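Local atomic coordinates of inactive dihydroorotase-like domain (Chaetomium thermophilum, PDB entry 5NNL), a protein that is an inactive dihydroorotase-like domain with the alpha/beta-barrel fold of that family. Residues I4-L9 against V282-D287; Y39-I44 against F272-Q277; D178-S183 against V215-S220; K126-D131 against R149-S154. All coordinates share one frame; numbering follows the deposited sequence. Where two conformers were deposited one is given.

Overall arrangement
Contacts 2, 3 and 4 all involve parallel strands of the barrel, while contact 1 ties its first strand to the antiparallel strands added beside it. Contacts 1 and 4 are the furthest apart, with centres about 28 Å apart and nearest atoms about 14 Å apart. Contact 2 lies between them. It meets contact 1 where Leu-9 CB lies 3.7 Å from Tyr-39 CD1. It meets contact 4 where Phe-272 CZ lies 3.9 Å from His-152 CD2. Contacts 3 and 4 sit on neighbouring strands, and Asp-178 OD1 joins His-152 NE2 at 2.8 Å, probably by a hydrogen bond. No ligand takes part in these four contacts.

Contact 1: I4-L9 against V282-D287; sequences IQLPGL and VEIELD
Ile-4, Leu-6, Val-282 and Ile-284 share one face of an antiparallel strand pair. The pair joins the first strand of the barrel, 3-11, to strand 281-291, which starts the antiparallel part of the domain. Ile-4 places CG1 between its backbone N and carbonyl carbon (chi1 60°). From there CG1 leans over the neighbouring strand and meets Ile-284 CB at 3.9 Å. The two side chains cross obliquely. Ile-284 CD1 reaches toward Leu-6. Val-282 CB lies 4.4 Å from Leu-6 CB, and Val-282 CG2 lies 3.8 Å from Pro-7 O. Gln-5 and Glu-283 form the non-hydrogen-bonded pair and point to the other face. Four backbone hydrogen bonds fix the register. Ile-4 and Ile-284 exchange two. Leu-6 and Val-282 exchange the other two, both at 2.7 Å between N and O. The Leu-6 N bond to Val-282 O is close to straight, with 174° at the hydrogen. Helix 242-251 packs on Ile-284, and helix 257-271 on Ile-4 and Leu-6. The tightest carbon pair is Leu-6 CD1 against Ile-284 CD1, at 3.5 Å, closer than usual van der Waals contact.

Contact 2: Y39-I44 against F272-Q277; sequences YSMIRI and FELHDQ
Met-41 reaches from its strand into the loop 272-277, with Gln-277 beside the start of its side chain and Leu-274 at its end. Its CB lies 3.9 Å from Gln-277 OE1. CG comes next and packs against the amide, 3.5 Å from Gln-277 NE2. The chain then bends. SD is turned back at chi2 (-69°), and a second bend at chi3 leads CE to Leu-274 CD2, 3.8 Å away. The same Gln-277 amide is held by the backbone. NE2 donates to Ser-40 O at 2.8 Å with 166° at the hydrogen. The acceptor lies in the amide plane, but the donor stands well above the carbonyl plane of Ser-40. NE2 also bonds to Asp-73 OD2. The gap from Ser-40 OG to Gln-277 OE1 is modelled as very short, and its exact length is doubtful. Strand 39-44 is the second parallel strand of the barrel, beside strand 3-11. The loop follows helix 257-271, which ends in a Schellman motif with Glu-273 as its C-prime residue, at positive phi. At the far end Arg-43 runs extended from CG to NE, and its CD lies 4.0 Å from Phe-272 CE2. The guanidinium and ring planes are 36° apart. The Phe-272 ring also meets His-152 edge-to-face. Arg-43 NE bonds to Ser-97 OG, and NH1 to Ile-12 O.

Contact 3: D178-S183 against V215-S220; sequences DVCVYS and VFSIGS
Asp-178 and Ser-217 both set the gamma atom between backbone N and carbonyl carbon (chi1 69° in each). With CG and OG so placed, and the carboxylate turned at chi2, Ser-217 OG lies 3.0 Å from Asp-178 OD2, to which it donates a hydrogen bond. The hydroxyl comes from above the carboxylate plane. OD2 also accepts from Ala-155 N, and OD1 is bonded to His-152 and Ser-154, so the buried carboxylate is gripped at both oxygens. Strands 175-180 and 215-217 run parallel, as the seventh and eighth parallel strands of the barrel. Val-179 N donates to Val-215 O, and Ser-217 N to Val-179 O at 3.1 Å. Val-181 N continues the pattern to Ser-217 O at 3.0 Å, where the chain turns into the short, weakly bonded helix at 181-185. On the face opposite Asp-178, Val-179 and Phe-216 lie side by side. Val-179 CG2 meets the edge of the ring, 3.7 Å from Phe-216 CD1. Val-181 crosses Phe-216 at about a right angle, and its CG2 lies 4.1 Å from Phe-216 CB. Cys-180 SG packs 4.2 Å from Gly-219 CA. A water accepts from Tyr-182 N and donates to Ile-218 O, linking the segments beyond the strands. Helix 257-271 packs on Val-215 and Phe-216, helix 242-251 on Val-181 and Phe-216, and helix 221-228 on Cys-180. Strand 151-153 runs on the other side of strand 175-180.

Contact 4: K126-D131 against R149-S154; sequences KPIITD and RRIHVS
Ile-129 and His-152 pair across two parallel strands of a beta-alpha-beta unit, made of strand 128-130, helix 134-146 and strand 151-153. Three backbone hydrogen bonds alternate between the strands: His-152 N to Ile-128 O, Thr-130 N to His-152 O, and Ser-154 N to Thr-130 O at 2.8 Å. Ile-129 CD1 comes to the edge of the imidazole, 4.1 Å from His-152 CD2, and lies 3.8 Å from Ser-154 CB. The ring is held by Thr-176 OG1 at its ND1. These are the fifth and sixth parallel strands of the barrel, and strands 98-100 and 175-180 flank the pair. Helix 134-146 packs on Thr-130, Ile-151 and Val-153. Ile-128 CG2 touches Ile-151 CD1 at 3.7 Å. Before the strands, Arg-149 has CG between backbone N and carbonyl carbon (chi1 63°), and its chain bends at chi2 and chi3. Its guanidinium grips Lys-126 O end-on, with NH2 at 3.0 Å and NH1 at 3.2 Å. Both nitrogens come from the same face of the carbonyl plane, and the oxygen lies in the guanidinium plane. Trp-122 NE1 also bonds to this oxygen. Arg-149 NE donates to Arg-150 O at 2.7 Å, on a lone pair, which helps fix the turn of the group. Ile-128 crosses at about a right angle and lays CD1 over one guanidinium face, toward the rim, 3.3 Å from Arg-149 NH1.

Contact 1: I4-L9 against V282-D287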
loop_
_atom_site.group_PDB
_atom_site.type_symbol
_atom_site.label_atom_id
_atom_site.label_comp_id
_atom_site.label_asym_id
_atom_site.label_seq_id
_atom_site.Cartn_x
_atom_site.Cartn_y
_atom_site.Cartn_z
ATOM N N ILE A 4 0.427 16.662 16.946
ATOM C CA ILE A 4 0.315 17.121 15.568
ATOM C C ILE A 4 -1.044 16.704 15.019
ATOM O O ILE A 4 -1.559 15.630 15.347
ATOM C CB ILE A 4 1.457 16.566 14.688
ATOM C CG1 ILE A 4 1.433 15.032 14.669
ATOM C CG2 ILE A 4 2.804 17.084 15.199
ATOM C CD1 ILE A 4 2.419 14.410 13.684
ATOM N N GLN A 5 -1.627 17.568 14.193
ATOM C CA GLN A 5 -2.898 17.298 13.534
ATOM C C GLN A 5 -2.627 16.971 12.071
ATOM O O GLN A 5 -2.044 17.786 11.347
ATOM C CB GLN A 5 -3.842 18.493 13.650
ATOM C CG GLN A 5 -4.648 18.536 14.940
ATOM C CD GLN A 5 -5.110 19.939 15.291
ATOM O OE1 GLN A 5 -5.881 20.557 14.555
ATOM N NE2 GLN A 5 -4.632 20.453 16.415
ATOM N N LEU A 6 -3.042 15.784 11.644
ATOM C CA LEU A 6 -2.878 15.362 10.266
ATOM C C LEU A 6 -4.237 15.096 9.636
ATOM O O LEU A 6 -5.196 14.766 10.339
ATOM C CB LEU A 6 -2.025 14.090 10.170
ATOM C CG LEU A 6 -0.563 14.211 10.593
ATOM C CD1 LEU A 6 0.124 12.855 10.548
ATOM C CD2 LEU A 6 0.168 15.195 9.703
ATOM N N PRO A 7 -4.355 15.234 8.320
ATOM C CA PRO A 7 -5.561 14.759 7.642
ATOM C C PRO A 7 -5.598 13.241 7.643
ATOM O O PRO A 7 -4.618 12.565 7.966
ATOM C CB PRO A 7 -5.419 15.320 6.228
ATOM C CG PRO A 7 -3.946 15.409 6.021
ATOM C CD PRO A 7 -3.342 15.719 7.365
ATOM N N GLY A 8 -6.758 12.703 7.279
ATOM C CA GLY A 8 -6.881 11.270 7.110
ATOM C C GLY A 8 -5.805 10.754 6.181
ATOM O O GLY A 8 -5.546 11.360 5.137
ATOM N N LEU A 9 -5.156 9.654 6.547
ATOM C CA LEU A 9 -4.010 9.160 5.796
ATOM C C LEU A 9 -4.440 8.097 4.794
ATOM O O LEU A 9 -5.561 7.581 4.826
ATOM C CB LEU A 9 -2.937 8.613 6.746
ATOM C CG LEU A 9 -2.346 9.636 7.725
ATOM C CD1 LEU A 9 -1.348 8.962 8.663
ATOM C CD2 LEU A 9 -1.684 10.808 6.991
ATOM N N VAL A 282 -6.710 13.097 11.909
ATOM C CA VAL A 282 -5.897 12.253 12.777
ATOM C C VAL A 282 -5.118 13.148 13.729
ATOM O O VAL A 282 -4.372 14.030 13.288
ATOM C CB VAL A 282 -4.926 11.366 11.973
ATOM C CG1 VAL A 282 -4.124 10.461 12.905
ATOM C CG2 VAL A 282 -5.670 10.544 10.955
ATOM N N GLU A 283 -5.271 12.907 15.028
ATOM C CA GLU A 283 -4.508 13.600 16.057
ATOM C C GLU A 283 -3.533 12.616 16.684
ATOM O O GLU A 283 -3.939 11.540 17.137
ATOM C CB GLU A 283 -5.423 14.191 17.131
ATOM C CG GLU A 283 -4.683 15.012 18.185
ATOM C CD GLU A 283 -5.614 15.619 19.222
ATOM O OE1 GLU A 283 -6.666 15.003 19.509
ATOM O OE2 GLU A 283 -5.295 16.712 19.741
ATOM N N ILE A 284 -2.256 12.993 16.717
ATOM C CA ILE A 284 -1.173 12.093 17.094
ATOM C C ILE A 284 -0.363 12.727 18.214
ATOM O O ILE A 284 0.070 13.880 18.104
ATOM C CB ILE A 284 -0.272 11.771 15.887
ATOM C CG1 ILE A 284 -1.044 10.912 14.884
ATOM C CG2 ILE A 284 0.991 11.045 16.318
ATOM C CD1 ILE A 284 -0.706 11.210 13.474
ATOM N N GLU A 285 -0.157 11.968 19.287
ATOM C CA GLU A 285 0.789 12.331 20.340
ATOM C C GLU A 285 2.145 11.798 19.893
ATOM O O GLU A 285 2.487 10.634 20.105
ATOM C CB GLU A 285 0.335 11.769 21.682
ATOM C CG GLU A 285 -0.950 12.437 22.189
ATOM C CD GLU A 285 -1.765 11.583 23.151
ATOM O OE1 GLU A 285 -2.383 12.160 24.070
ATOM O OE2 GLU A 285 -1.808 10.346 22.985
ATOM N N LEU A 286 2.917 12.670 19.242
ATOM C CA LEU A 286 4.139 12.249 18.562
ATOM C C LEU A 286 5.184 11.714 19.534
ATOM O O LEU A 286 5.982 10.842 19.168
ATOM C CB LEU A 286 4.698 13.427 17.767
ATOM C CG LEU A 286 6.051 13.255 17.083
ATOM C CD1 LEU A 286 6.017 12.105 16.095
ATOM C CD2 LEU A 286 6.442 14.548 16.393
ATOM N N ASP A 287 5.195 12.211 20.771
ATOM C CA ASP A 287 6.223 11.871 21.744
ATOM C C ASP A 287 5.809 10.778 22.716
ATOM O O ASP A 287 6.645 10.331 23.507
ATOM C CB ASP A 287 6.619 13.114 22.551
ATOM C CG ASP A 287 7.709 13.921 21.884
ATOM O OD1 ASP A 287 8.628 13.313 21.288
ATOM O OD2 ASP A 287 7.648 15.167 21.964
#

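Contact 2: Y39-I44 against F272-Q277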
loop_
_atom_site.group_PDB
_atom_site.type_symbol
_atom_site.label_atom_id
_atom_site.label_comp_id
_atom_site.label_asym_id
_atom_site.label_seq_id
_atom_site.Cartn_x
_atom_site.Cartn_y
_atom_site.Cartn_z
ATOM N N TYR A 39 -5.712 5.653 8.837
ATOM C CA TYR A 39 -5.901 5.585 7.393
ATOM C C TYR A 39 -7.396 5.638 7.094
ATOM O O TYR A 39 -8.122 4.674 7.356
ATOM C CB TYR A 39 -5.267 4.314 6.830
ATOM C CG TYR A 39 -3.814 4.149 7.214
ATOM C CD1 TYR A 39 -2.820 4.895 6.591
ATOM C CD2 TYR A 39 -3.437 3.260 8.210
ATOM C CE1 TYR A 39 -1.489 4.758 6.947
ATOM C CE2 TYR A 39 -2.107 3.110 8.571
ATOM C CZ TYR A 39 -1.137 3.866 7.936
ATOM O OH TYR A 39 0.191 3.731 8.285
ATOM N N SER A 40 -7.856 6.766 6.552
ATOM C CA SER A 40 -9.251 6.924 6.158
ATOM C C SER A 40 -9.502 6.537 4.705
ATOM O O SER A 40 -10.653 6.580 4.259
ATOM C CB SER A 40 -9.704 8.370 6.390
ATOM O OG SER A 40 -8.952 9.279 5.602
ATOM N N MET A 41 -8.458 6.171 3.964
ATOM C CA MET A 41 -8.579 5.770 2.569
ATOM C C MET A 41 -7.492 4.752 2.272
ATOM O O MET A 41 -6.314 5.012 2.534
ATOM C CB MET A 41 -8.437 6.972 1.629
ATOM C CG MET A 41 -9.681 7.299 0.820
ATOM S SD MET A 41 -10.073 6.053 -0.425
ATOM C CE MET A 41 -10.170 7.076 -1.890
ATOM N N ILE A 42 -7.882 3.607 1.719
ATOM C CA ILE A 42 -6.937 2.545 1.394
ATOM C C ILE A 42 -7.259 1.996 0.013
ATOM O O ILE A 42 -8.430 1.833 -0.350
ATOM C CB ILE A 42 -6.954 1.411 2.444
ATOM C CG1 ILE A 42 -8.320 0.721 2.488
ATOM C CG2 ILE A 42 -6.585 1.959 3.812
ATOM C CD1 ILE A 42 -8.354 -0.527 3.364
ATOM N N ARG A 43 -6.214 1.716 -0.759
ATOM C CA ARG A 43 -6.342 0.940 -1.982
ATOM C C ARG A 43 -6.119 -0.526 -1.645
ATOM O O ARG A 43 -5.127 -0.877 -0.996
ATOM C CB ARG A 43 -5.344 1.401 -3.045
ATOM C CG ARG A 43 -5.189 0.416 -4.201
ATOM C CD ARG A 43 -4.213 0.888 -5.264
ATOM N NE ARG A 43 -3.948 -0.191 -6.208
ATOM C CZ ARG A 43 -3.137 -1.217 -5.963
ATOM N NH1 ARG A 43 -2.493 -1.304 -4.803
ATOM N NH2 ARG A 43 -2.971 -2.160 -6.879
ATOM N N ILE A 44 -7.044 -1.370 -2.078
ATOM C CA ILE A 44 -6.995 -2.795 -1.788
ATOM C C ILE A 44 -6.130 -3.478 -2.839
ATOM O O ILE A 44 -6.361 -3.325 -4.045
ATOM C CB ILE A 44 -8.411 -3.394 -1.757
ATOM C CG1 ILE A 44 -9.325 -2.576 -0.834
ATOM C CG2 ILE A 44 -8.364 -4.843 -1.310
ATOM C CD1 ILE A 44 -8.827 -2.458 0.593
ATOM N N PHE A 272 -2.782 8.706 -7.464
ATOM C CA PHE A 272 -3.907 7.812 -7.681
ATOM C C PHE A 272 -5.230 8.553 -7.833
ATOM O O PHE A 272 -6.289 7.917 -7.827
ATOM C CB PHE A 272 -3.980 6.791 -6.546
ATOM C CG PHE A 272 -2.908 5.739 -6.627
ATOM C CD1 PHE A 272 -1.680 5.935 -6.021
ATOM C CD2 PHE A 272 -3.122 4.566 -7.336
ATOM C CE1 PHE A 272 -0.686 4.975 -6.105
ATOM C CE2 PHE A 272 -2.133 3.601 -7.424
ATOM C CZ PHE A 272 -0.914 3.806 -6.808
ATOM N N GLU A 273 -5.190 9.876 -7.990
ATOM C CA GLU A 273 -6.379 10.668 -8.297
ATOM C C GLU A 273 -7.491 10.402 -7.284
ATOM O O GLU A 273 -8.640 10.132 -7.638
ATOM C CB GLU A 273 -6.857 10.385 -9.721
ATOM C CG GLU A 273 -5.813 10.680 -10.789
ATOM C CD GLU A 273 -5.907 9.745 -11.981
ATOM O OE1 GLU A 273 -6.993 9.165 -12.201
ATOM O OE2 GLU A 273 -4.888 9.589 -12.691
ATOM N N LEU A 274 -7.136 10.477 -6.007
ATOM C CA LEU A 274 -8.080 10.211 -4.935
ATOM C C LEU A 274 -8.775 11.497 -4.502
ATOM O O LEU A 274 -8.204 12.590 -4.555
ATOM C CB LEU A 274 -7.369 9.561 -3.747
ATOM C CG LEU A 274 -6.632 8.263 -4.089
ATOM C CD1 LEU A 274 -5.884 7.725 -2.875
ATOM C CD2 LEU A 274 -7.594 7.214 -4.633
ATOM N N HIS A 275 -10.024 11.352 -4.073
ATOM C CA HIS A 275 -10.861 12.503 -3.778
ATOM C C HIS A 275 -10.555 13.066 -2.394
ATOM O O HIS A 275 -9.910 12.429 -1.556
ATOM C CB HIS A 275 -12.341 12.124 -3.868
ATOM C CG HIS A 275 -12.795 11.790 -5.254
ATOM N ND1 HIS A 275 -12.064 12.119 -6.376
ATOM C CD2 HIS A 275 -13.903 11.154 -5.702
ATOM C CE1 HIS A 275 -12.703 11.702 -7.454
ATOM N NE2 HIS A 275 -13.822 11.112 -7.073
ATOM N N ASP A 276 -11.031 14.287 -2.165
ATOM C CA ASP A 276 -10.924 14.908 -0.856
ATOM C C ASP A 276 -11.848 14.218 0.140
ATOM O O ASP A 276 -12.934 13.744 -0.206
ATOM C CB ASP A 276 -11.272 16.394 -0.947
ATOM C CG ASP A 276 -10.295 17.168 -1.807
ATOM O OD1 ASP A 276 -9.076 16.940 -1.669
ATOM O OD2 ASP A 276 -10.745 17.996 -2.628
ATOM N N GLN A 277 -11.400 14.159 1.394
ATOM C CA GLN A 277 -12.177 13.585 2.489
ATOM C C GLN A 277 -12.431 14.676 3.519
ATOM O O GLN A 277 -11.564 14.968 4.350
ATOM C CB GLN A 277 -11.459 12.407 3.132
ATOM C CG GLN A 277 -11.362 11.171 2.277
ATOM C CD GLN A 277 -10.803 10.006 3.057
ATOM O OE1 GLN A 277 -9.680 10.068 3.556
ATOM N NE2 GLN A 277 -11.593 8.947 3.195
#

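Contact 3: D178-S183 against V215-S220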
loop_
_atom_site.group_PDB
_atom_site.type_symbol
_atom_site.label_atom_id
_atom_site.label_comp_id
_atom_site.label_asym_id
_atom_site.label_seq_id
_atom_site.Cartn_x
_atom_site.Cartn_y
_atom_site.Cartn_z
ATOM N N ASP A 178 6.812 3.700 -4.501
ATOM C CA ASP A 178 6.691 3.599 -3.057
ATOM C C ASP A 178 7.610 2.505 -2.536
ATOM O O ASP A 178 8.107 1.663 -3.288
ATOM C CB ASP A 178 5.244 3.309 -2.609
ATOM C CG ASP A 178 4.769 1.916 -2.986
ATOM O OD1 ASP A 178 3.985 1.795 -3.951
ATOM O OD2 ASP A 178 5.171 0.941 -2.313
ATOM N N VAL A 179 7.851 2.554 -1.229
ATOM C CA VAL A 179 8.478 1.462 -0.500
ATOM C C VAL A 179 7.547 1.084 0.638
ATOM O O VAL A 179 6.842 1.929 1.198
ATOM C CB VAL A 179 9.883 1.822 0.045
ATOM C CG1 VAL A 179 10.749 2.415 -1.047
ATOM C CG2 VAL A 179 9.787 2.776 1.217
ATOM N N CYS A 180 7.540 -0.199 0.974
ATOM C CA CYS A 180 6.833 -0.645 2.163
ATOM C C CYS A 180 7.584 -0.180 3.402
ATOM O O CYS A 180 8.816 -0.219 3.449
ATOM C CB CYS A 180 6.701 -2.166 2.173
ATOM S SG CYS A 180 5.980 -2.858 0.678
ATOM N N VAL A 181 6.833 0.248 4.418
ATOM C CA VAL A 181 7.454 0.828 5.606
ATOM C C VAL A 181 8.419 -0.160 6.253
ATOM O O VAL A 181 9.514 0.217 6.685
ATOM C CB VAL A 181 6.372 1.294 6.599
ATOM C CG1 VAL A 181 6.999 1.713 7.935
ATOM C CG2 VAL A 181 5.574 2.452 6.003
ATOM N N TYR A 182 8.027 -1.432 6.350
ATOM C CA TYR A 182 8.906 -2.428 6.958
ATOM C C TYR A 182 10.261 -2.486 6.264
ATOM O O TYR A 182 11.274 -2.775 6.911
ATOM C CB TYR A 182 8.258 -3.814 6.919
ATOM C CG TYR A 182 7.362 -4.159 8.093
ATOM C CD1 TYR A 182 6.978 -3.202 9.026
ATOM C CD2 TYR A 182 6.906 -5.460 8.267
ATOM C CE1 TYR A 182 6.160 -3.536 10.092
ATOM C CE2 TYR A 182 6.092 -5.801 9.325
ATOM C CZ TYR A 182 5.721 -4.841 10.233
ATOM O OH TYR A 182 4.906 -5.203 11.280
ATOM N N SER A 183 10.299 -2.229 4.954
ATOM C CA SER A 183 11.559 -2.296 4.221
ATOM C C SER A 183 12.607 -1.350 4.796
ATOM O O SER A 183 13.808 -1.622 4.688
ATOM C CB SER A 183 11.331 -1.971 2.745
ATOM O OG SER A 183 10.551 -2.964 2.106
ATOM N N VAL A 215 5.911 7.769 -2.111
ATOM C CA VAL A 215 4.839 7.235 -1.282
ATOM C C VAL A 215 5.378 6.157 -0.351
ATOM O O VAL A 215 6.275 5.388 -0.707
ATOM C CB VAL A 215 3.702 6.655 -2.157
ATOM C CG1 VAL A 215 2.625 5.989 -1.300
ATOM C CG2 VAL A 215 3.098 7.734 -3.034
ATOM N N PHE A 216 4.811 6.102 0.852
ATOM C CA PHE A 216 4.964 4.958 1.738
ATOM C C PHE A 216 3.704 4.109 1.662
ATOM O O PHE A 216 2.589 4.637 1.642
ATOM C CB PHE A 216 5.191 5.389 3.190
ATOM C CG PHE A 216 6.564 5.939 3.472
ATOM C CD1 PHE A 216 7.696 5.364 2.919
ATOM C CD2 PHE A 216 6.717 7.024 4.313
ATOM C CE1 PHE A 216 8.949 5.873 3.194
ATOM C CE2 PHE A 216 7.966 7.533 4.592
ATOM C CZ PHE A 216 9.081 6.961 4.036
ATOM N N SER A 217 3.884 2.794 1.620
ATOM C CA SER A 217 2.768 1.866 1.679
ATOM C C SER A 217 3.022 0.862 2.790
ATOM O O SER A 217 4.137 0.732 3.298
ATOM C CB SER A 217 2.559 1.126 0.347
ATOM O OG SER A 217 3.618 0.217 0.103
ATOM N N ILE A 218 1.963 0.169 3.186
ATOM C CA ILE A 218 2.106 -0.967 4.085
ATOM C C ILE A 218 2.427 -2.233 3.305
ATOM O O ILE A 218 3.420 -2.912 3.585
ATOM C CB ILE A 218 0.828 -1.117 4.932
ATOM C CG1 ILE A 218 0.625 0.168 5.742
ATOM C CG2 ILE A 218 0.914 -2.365 5.812
ATOM C CD1 ILE A 218 -0.395 0.072 6.830
ATOM N N GLY A 219 1.605 -2.551 2.306
ATOM C CA GLY A 219 1.923 -3.602 1.366
ATOM C C GLY A 219 1.600 -4.986 1.894
ATOM O O GLY A 219 0.990 -5.169 2.952
ATOM N N SER A 220 2.020 -5.983 1.119
ATOM C CA SER A 220 1.908 -7.376 1.520
ATOM C C SER A 220 3.148 -7.862 2.254
ATOM O O SER A 220 3.170 -9.008 2.713
ATOM C CB SER A 220 1.650 -8.264 0.295
ATOM O OG SER A 220 2.719 -8.184 -0.634
HETATM O O HOH W 1 5.198 -2.378 5.826
#

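Contact 4: K126-D131 against R149-S154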
loop_
_atom_site.group_PDB
_atom_site.type_symbol
_atom_site.label_atom_id
_atom_site.label_comp_id
_atom_site.label_asym_id
_atom_site.label_seq_id
_atom_site.Cartn_x
_atom_site.Cartn_y
_atom_site.Cartn_z
ATOM N N LYS A 126 -6.016 6.673 -16.051
ATOM C CA LYS A 126 -6.294 5.827 -14.897
ATOM C C LYS A 126 -5.003 5.171 -14.418
ATOM O O LYS A 126 -4.273 4.592 -15.237
ATOM C CB LYS A 126 -7.324 4.762 -15.260
ATOM C CG LYS A 126 -8.144 4.243 -14.080
ATOM C CD LYS A 126 -9.572 3.885 -14.491
ATOM C CE LYS A 126 -10.612 4.567 -13.604
ATOM N NZ LYS A 126 -10.714 3.939 -12.255
ATOM N N PRO A 127 -4.673 5.234 -13.127
ATOM C CA PRO A 127 -3.340 4.800 -12.683
ATOM C C PRO A 127 -3.021 3.351 -13.029
ATOM O O PRO A 127 -3.892 2.478 -13.042
ATOM C CB PRO A 127 -3.392 5.000 -11.165
ATOM C CG PRO A 127 -4.414 6.054 -10.961
ATOM C CD PRO A 127 -5.448 5.823 -12.020
ATOM N N ILE A 128 -1.735 3.109 -13.297
ATOM C CA ILE A 128 -1.177 1.771 -13.454
ATOM C C ILE A 128 -0.068 1.593 -12.427
ATOM O O ILE A 128 0.781 2.474 -12.256
ATOM C CB ILE A 128 -0.634 1.530 -14.879
ATOM C CG1 ILE A 128 -1.778 1.603 -15.896
ATOM C CG2 ILE A 128 0.077 0.174 -14.962
ATOM C CD1 ILE A 128 -1.342 1.469 -17.351
ATOM N N ILE A 129 -0.065 0.441 -11.762
ATOM C CA ILE A 129 0.875 0.146 -10.689
ATOM C C ILE A 129 1.505 -1.213 -10.964
ATOM O O ILE A 129 0.828 -2.141 -11.417
ATOM C CB ILE A 129 0.181 0.177 -9.307
ATOM C CG1 ILE A 129 1.084 -0.423 -8.224
ATOM C CG2 ILE A 129 -1.144 -0.562 -9.355
ATOM C CD1 ILE A 129 0.552 -0.245 -6.808
ATOM N N THR A 130 2.806 -1.325 -10.700
ATOM C CA THR A 130 3.545 -2.553 -10.951
ATOM C C THR A 130 4.539 -2.803 -9.828
ATOM O O THR A 130 5.009 -1.870 -9.173
ATOM C CB THR A 130 4.302 -2.500 -12.288
ATOM O OG1 THR A 130 5.064 -3.700 -12.451
ATOM C CG2 THR A 130 5.236 -1.290 -12.344
ATOM N N ASP A 131 4.855 -4.082 -9.614
ATOM C CA ASP A 131 5.938 -4.484 -8.727
ATOM C C ASP A 131 7.126 -5.046 -9.504
ATOM O O ASP A 131 7.938 -5.790 -8.942
ATOM C CB ASP A 131 5.440 -5.505 -7.700
ATOM C CG ASP A 131 4.939 -6.786 -8.336
ATOM O OD1 ASP A 131 4.850 -6.848 -9.581
ATOM O OD2 ASP A 131 4.635 -7.736 -7.586
ATOM N N ARG A 149 2.562 8.195 -20.650
ATOM C CA ARG A 149 1.607 8.122 -19.555
ATOM C C ARG A 149 2.357 7.795 -18.267
ATOM O O ARG A 149 3.578 7.603 -18.262
ATOM C CB ARG A 149 0.504 7.096 -19.849
ATOM C CG ARG A 149 0.970 5.647 -19.989
ATOM C CD ARG A 149 -0.055 4.707 -19.387
ATOM N NE ARG A 149 -0.256 5.005 -17.971
ATOM C CZ ARG A 149 -1.415 4.909 -17.325
ATOM N NH1 ARG A 149 -2.515 4.520 -17.958
ATOM N NH2 ARG A 149 -1.476 5.214 -16.036
ATOM N N ARG A 150 1.614 7.733 -17.167
ATOM C CA ARG A 150 2.190 7.571 -15.841
ATOM C C ARG A 150 2.348 6.097 -15.492
ATOM O O ARG A 150 1.588 5.244 -15.957
ATOM C CB ARG A 150 1.315 8.254 -14.785
ATOM C CG ARG A 150 1.007 9.715 -15.073
ATOM C CD ARG A 150 0.102 10.319 -14.005
ATOM N NE ARG A 150 0.765 10.406 -12.702
ATOM C CZ ARG A 150 0.916 11.517 -11.981
ATOM N NH1 ARG A 150 0.443 12.685 -12.400
ATOM N NH2 ARG A 150 1.544 11.457 -10.815
ATOM N N ILE A 151 3.347 5.807 -14.661
ATOM C CA ILE A 151 3.558 4.473 -14.112
ATOM C C ILE A 151 4.010 4.616 -12.666
ATOM O O ILE A 151 4.822 5.489 -12.342
ATOM C CB ILE A 151 4.593 3.671 -14.930
ATOM C CG1 ILE A 151 4.739 2.249 -14.383
ATOM C CG2 ILE A 151 5.935 4.369 -14.920
ATOM C CD1 ILE A 151 3.532 1.368 -14.620
ATOM N N HIS A 152 3.485 3.755 -11.796
ATOM C CA HIS A 152 3.848 3.738 -10.385
ATOM C C HIS A 152 4.445 2.385 -10.036
ATOM O O HIS A 152 3.855 1.344 -10.343
ATOM C CB HIS A 152 2.639 4.015 -9.488
ATOM C CG HIS A 152 2.978 4.074 -8.030
ATOM N ND1 HIS A 152 3.497 5.204 -7.434
ATOM C CD2 HIS A 152 2.891 3.139 -7.055
ATOM C CE1 HIS A 152 3.703 4.965 -6.151
ATOM N NE2 HIS A 152 3.344 3.720 -5.896
ATOM N N VAL A 153 5.606 2.404 -9.386
ATOM C CA VAL A 153 6.339 1.197 -9.023
ATOM C C VAL A 153 6.212 0.994 -7.521
ATOM O O VAL A 153 6.529 1.895 -6.737
ATOM C CB VAL A 153 7.816 1.287 -9.440
ATOM C CG1 VAL A 153 8.540 -0.014 -9.125
ATOM C CG2 VAL A 153 7.933 1.618 -10.919
ATOM N N SER A 154 5.783 -0.196 -7.122
ATOM C CA SER A 154 5.423 -0.467 -5.741
ATOM C C SER A 154 6.443 -1.381 -5.073
ATOM O O SER A 154 7.099 -2.199 -5.723
ATOM C CB SER A 154 4.035 -1.105 -5.662
ATOM O OG SER A 154 3.554 -1.111 -4.329
HETATM O O HOH W 2 0.222 5.309 -13.078
#